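Local coordinates for uncharacterized protein DUF1470 (Jannaschia sp. CCS1, PDB 3H0N) that is of unknown function but carries a zinc-binding treble clef finger and possibly acts as a regulator of transcription, at residues Arg155-Thr160 and Gly164-Cys169. Numbering follows the deposited sequence.
Sequences RVYFDT and GTRQYC. With ZN (zinc ion), chain B.
Y157 lies against the backbone of 166-169, and with it the second strand of a treble clef zinc finger meets the loop that leads into helix 171-180. The finger illustrates how a small metal-bound domain supplements its zinc site with side-chain-to-backbone bonds. Strand 156-158 pairs with strand 145-147 to form the hairpin, and C169, whose SG lies 2.3 Å from the zinc ion, completes the site with C148, C153 and C173.

Packing is centred on the Y157 ring. With CG between the backbone N and the carbonyl carbon (chi1 66°), the Y157 ring runs alongside the loop; Y168 O sits 4.0 Å above the plane of the Y157 ring, over its centre, and Y157 CD1 approaches C169 CB at 4.2 Å. On the opposite side of the hairpin strand, V156 and F158 pack on helix 10-22, joining the finger to the helical part of the chain.

Direct hydrogen bonds tie the loop at three points. Y157 OH donates to R166 O at 2.8 Å, tilted 33° from the carbonyl plane. R166 N reaches D159 OD2 at 2.9 Å from above the carboxylate plane, while D159 OD1 is held by S161 OG, so both carboxylate oxygens have a partner and the group's rotation is restricted. R166 NH1 donates, nearly in the guanidinium plane, to T160 OG1 at 2.9 Å. The R166 guanidinium crosses the D159 carboxylate obliquely, the planes 41° apart, with D159 OD1 over one guanidinium face, an attraction of charges without a directed N-H.

Two waters add indirect links between strand and loop. One water donates to both V156 O and C169 O. The other donates to F158 O and accepts from R166 NH1, lying in the guanidinium plane at 2.8 Å from that nitrogen.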
ATOM      1  N   ARG A 155      -2.998  27.145  -1.769  1.00  8.45           N
ATOM      2  CA  ARG A 155      -3.421  25.847  -1.284  1.00  8.43           C
ATOM      3  C   ARG A 155      -2.932  24.755  -2.230  1.00  9.13           C
ATOM      4  O   ARG A 155      -2.754  24.953  -3.431  1.00  9.54           O
ATOM      5  CB  ARG A 155      -4.932  25.781  -1.124  1.00  9.12           C
ATOM      6  CG  ARG A 155      -5.540  26.771  -0.166  1.00  9.02           C
ATOM      7  CD  ARG A 155      -4.989  26.727   1.234  1.00  9.88           C
ATOM      8  NE  ARG A 155      -3.815  27.552   1.398  1.00  9.14           N
ATOM      9  CZ  ARG A 155      -3.066  27.581   2.509  1.00 10.85           C
ATOM     10  NH1 ARG A 155      -3.362  26.857   3.575  1.00  9.86           N
ATOM     11  NH2 ARG A 155      -2.002  28.384   2.582  1.00 11.35           N
ATOM     12  N   VAL A 156      -2.726  23.589  -1.642  1.00  9.58           N
ATOM     13  CA  VAL A 156      -2.218  22.420  -2.369  1.00  9.65           C
ATOM     14  C   VAL A 156      -3.373  21.530  -2.826  1.00  9.36           C
ATOM     15  O   VAL A 156      -4.477  21.550  -2.284  1.00 10.09           O
ATOM     16  CB  VAL A 156      -1.212  21.591  -1.530  1.00  9.55           C
ATOM     17  CG1 VAL A 156      -0.017  22.451  -1.118  1.00 10.81           C
ATOM     18  CG2 VAL A 156      -1.846  20.909  -0.346  1.00 12.04           C
ATOM     19  N   TYR A 157      -3.076  20.721  -3.843  1.00  9.35           N
ATOM     20  CA  TYR A 157      -4.059  19.762  -4.321  1.00  9.03           C
ATOM     21  C   TYR A 157      -3.352  18.592  -4.956  1.00  9.39           C
ATOM     22  O   TYR A 157      -2.184  18.664  -5.331  1.00 10.20           O
ATOM     23  CB  TYR A 157      -5.071  20.430  -5.290  1.00  9.03           C
ATOM     24  CG  TYR A 157      -4.483  20.904  -6.576  1.00  7.88           C
ATOM     25  CD1 TYR A 157      -3.862  22.164  -6.645  1.00 10.95           C
ATOM     26  CD2 TYR A 157      -4.507  20.143  -7.740  1.00 10.61           C
ATOM     27  CE1 TYR A 157      -3.305  22.606  -7.817  1.00 11.11           C
ATOM     28  CE2 TYR A 157      -3.978  20.604  -8.919  1.00 13.12           C
ATOM     29  CZ  TYR A 157      -3.327  21.820  -8.944  1.00 12.09           C
ATOM     30  OH  TYR A 157      -2.767  22.288 -10.117  1.00 14.86           O
ATOM     31  N   PHE A 158      -4.081  17.481  -5.033  1.00  9.14           N
ATOM     32  CA  PHE A 158      -3.639  16.309  -5.776  1.00  8.95           C
ATOM     33  C   PHE A 158      -4.643  16.122  -6.906  1.00  9.59           C
ATOM     34  O   PHE A 158      -5.838  15.971  -6.684  1.00 11.02           O
ATOM     35  CB  PHE A 158      -3.578  15.060  -4.901  1.00  9.58           C
ATOM     36  CG  PHE A 158      -3.095  13.847  -5.626  1.00 10.19           C
ATOM     37  CD1 PHE A 158      -3.997  13.056  -6.292  1.00 11.09           C
ATOM     38  CD2 PHE A 158      -1.762  13.512  -5.696  1.00  9.47           C
ATOM     39  CE1 PHE A 158      -3.569  11.934  -7.033  1.00 10.19           C
ATOM     40  CE2 PHE A 158      -1.332  12.396  -6.375  1.00 10.23           C
ATOM     41  CZ  PHE A 158      -2.255  11.612  -7.055  1.00 11.21           C
ATOM     42  N   ASP A 159      -4.154  16.209  -8.128  1.00  9.64           N
ATOM     43  CA  ASP A 159      -4.973  16.130  -9.342  1.00  9.91           C
ATOM     44  C   ASP A 159      -5.460  14.701  -9.567  1.00 10.44           C
ATOM     45  O   ASP A 159      -4.656  13.772  -9.797  1.00 10.53           O
ATOM     46  CB  ASP A 159      -4.128  16.580 -10.540  1.00  9.83           C
ATOM     47  CG  ASP A 159      -4.911  16.681 -11.843  1.00 10.48           C
ATOM     48  OD1 ASP A 159      -6.087  16.257 -11.923  1.00 12.74           O
ATOM     49  OD2 ASP A 159      -4.280  17.208 -12.805  1.00 11.20           O
ATOM     50  N   THR A 160      -6.782  14.534  -9.475  1.00 10.75           N
ATOM     51  CA  THR A 160      -7.412  13.220  -9.625  1.00 12.30           C
ATOM     52  C   THR A 160      -8.019  13.056 -11.023  1.00 15.00           C
ATOM     53  O   THR A 160      -8.665  12.030 -11.275  1.00 17.29           O
ATOM     54  CB  THR A 160      -8.540  13.052  -8.571  1.00 13.10           C
ATOM     55  OG1 THR A 160      -9.455  14.124  -8.717  1.00 13.03           O
ATOM     56  CG2 THR A 160      -7.991  13.069  -7.140  1.00 13.12           C
ATOM     57  N   GLY A 164      -4.771  14.817 -16.031  1.00 13.42           N
ATOM     58  CA  GLY A 164      -3.685  15.374 -15.257  1.00 14.10           C
ATOM     59  C   GLY A 164      -3.318  16.805 -15.563  1.00 14.59           C
ATOM     60  O   GLY A 164      -2.162  17.210 -15.359  1.00 18.33           O
ATOM     61  N   THR A 165      -4.320  17.587 -15.930  1.00 14.81           N
ATOM     62  CA  THR A 165      -4.124  18.991 -16.263  1.00 17.08           C
ATOM     63  C   THR A 165      -4.914  19.962 -15.362  1.00 16.17           C
ATOM     64  O   THR A 165      -5.073  21.130 -15.730  1.00 16.65           O
ATOM     65  CB  THR A 165      -4.542  19.269 -17.714  1.00 20.32           C
ATOM     66  OG1 THR A 165      -5.892  18.834 -17.881  1.00 25.57           O
ATOM     67  CG2 THR A 165      -3.609  18.493 -18.685  1.00 23.35           C
ATOM     68  N   ARG A 166      -5.363  19.520 -14.182  1.00 12.12           N
ATOM     69  CA  ARG A 166      -6.028  20.416 -13.239  1.00 11.40           C
ATOM     70  C   ARG A 166      -5.064  21.479 -12.700  1.00 10.56           C
ATOM     71  O   ARG A 166      -3.925  21.175 -12.368  1.00 12.71           O
ATOM     72  CB  ARG A 166      -6.580  19.602 -12.068  1.00 11.91           C
ATOM     73  CG  ARG A 166      -7.437  20.406 -11.085  1.00 11.99           C
ATOM     74  CD  ARG A 166      -8.223  19.472 -10.150  1.00 14.18           C
ATOM     75  NE  ARG A 166      -9.209  18.747 -10.939  1.00 13.90           N
ATOM     76  CZ  ARG A 166      -9.673  17.517 -10.704  1.00 12.21           C
ATOM     77  NH1 ARG A 166      -9.314  16.851  -9.627  1.00 13.66           N
ATOM     78  NH2 ARG A 166     -10.538  17.006 -11.548  1.00 15.22           N
ATOM     79  N   GLN A 167      -5.554  22.704 -12.617  1.00 10.99           N
ATOM     80  CA  GLN A 167      -4.754  23.905 -12.320  1.00 12.57           C
ATOM     81  C   GLN A 167      -5.095  24.524 -10.976  1.00 12.06           C
ATOM     82  O   GLN A 167      -4.311  25.313 -10.462  1.00 10.87           O
ATOM     83  CB  GLN A 167      -4.978  24.975 -13.429  1.00 15.81           C
ATOM     84  CG  GLN A 167      -4.491  24.516 -14.806  1.00 25.84           C
ATOM     85  CD  GLN A 167      -4.755  25.504 -15.957  1.00 36.01           C
ATOM     86  OE1 GLN A 167      -5.703  26.292 -15.943  1.00 34.84           O
ATOM     87  NE2 GLN A 167      -3.893  25.451 -16.964  1.00 47.04           N
ATOM     88  N   TYR A 168      -6.280  24.234 -10.443  1.00 10.11           N
ATOM     89  CA  TYR A 168      -6.852  24.930  -9.302  1.00 10.05           C
ATOM     90  C   TYR A 168      -7.196  23.963  -8.210  1.00  9.65           C
ATOM     91  O   TYR A 168      -7.584  22.810  -8.473  1.00 10.92           O
ATOM     92  CB  TYR A 168      -8.086  25.789  -9.709  1.00 11.00           C
ATOM     93  CG  TYR A 168      -7.754  26.794 -10.815  1.00 11.23           C
ATOM     94  CD1 TYR A 168      -6.917  27.864 -10.568  1.00 12.45           C
ATOM     95  CD2 TYR A 168      -8.185  26.634 -12.115  1.00 11.52           C
ATOM     96  CE1 TYR A 168      -6.567  28.733 -11.573  1.00 10.74           C
ATOM     97  CE2 TYR A 168      -7.821  27.504 -13.121  1.00 14.32           C
ATOM     98  CZ  TYR A 168      -7.022  28.541 -12.842  1.00 12.74           C
ATOM     99  OH  TYR A 168      -6.614  29.444 -13.812  1.00 15.86           O
ATOM    100  N   CYS A 169      -7.125  24.441  -6.977  1.00  9.07           N
ATOM    101  CA  CYS A 169      -7.242  23.593  -5.790  1.00  8.97           C
ATOM    102  C   CYS A 169      -8.655  23.146  -5.503  1.00 11.81           C
ATOM    103  O   CYS A 169      -8.854  22.248  -4.694  1.00 11.93           O
ATOM    104  CB  CYS A 169      -6.731  24.289  -4.528  1.00  9.47           C
ATOM    105  SG  CYS A 169      -7.774  25.686  -3.974  1.00  9.68           S
TER
HETATM  106 ZN    ZN B 201      -7.149  27.769  -4.822  1.00  9.23          ZN
HETATM  107  O   HOH W   1      -7.238  20.861  -2.795  1.00 23.30           O
HETATM  108  O   HOH W   2      -7.840  17.738  -7.479  1.00 18.98           O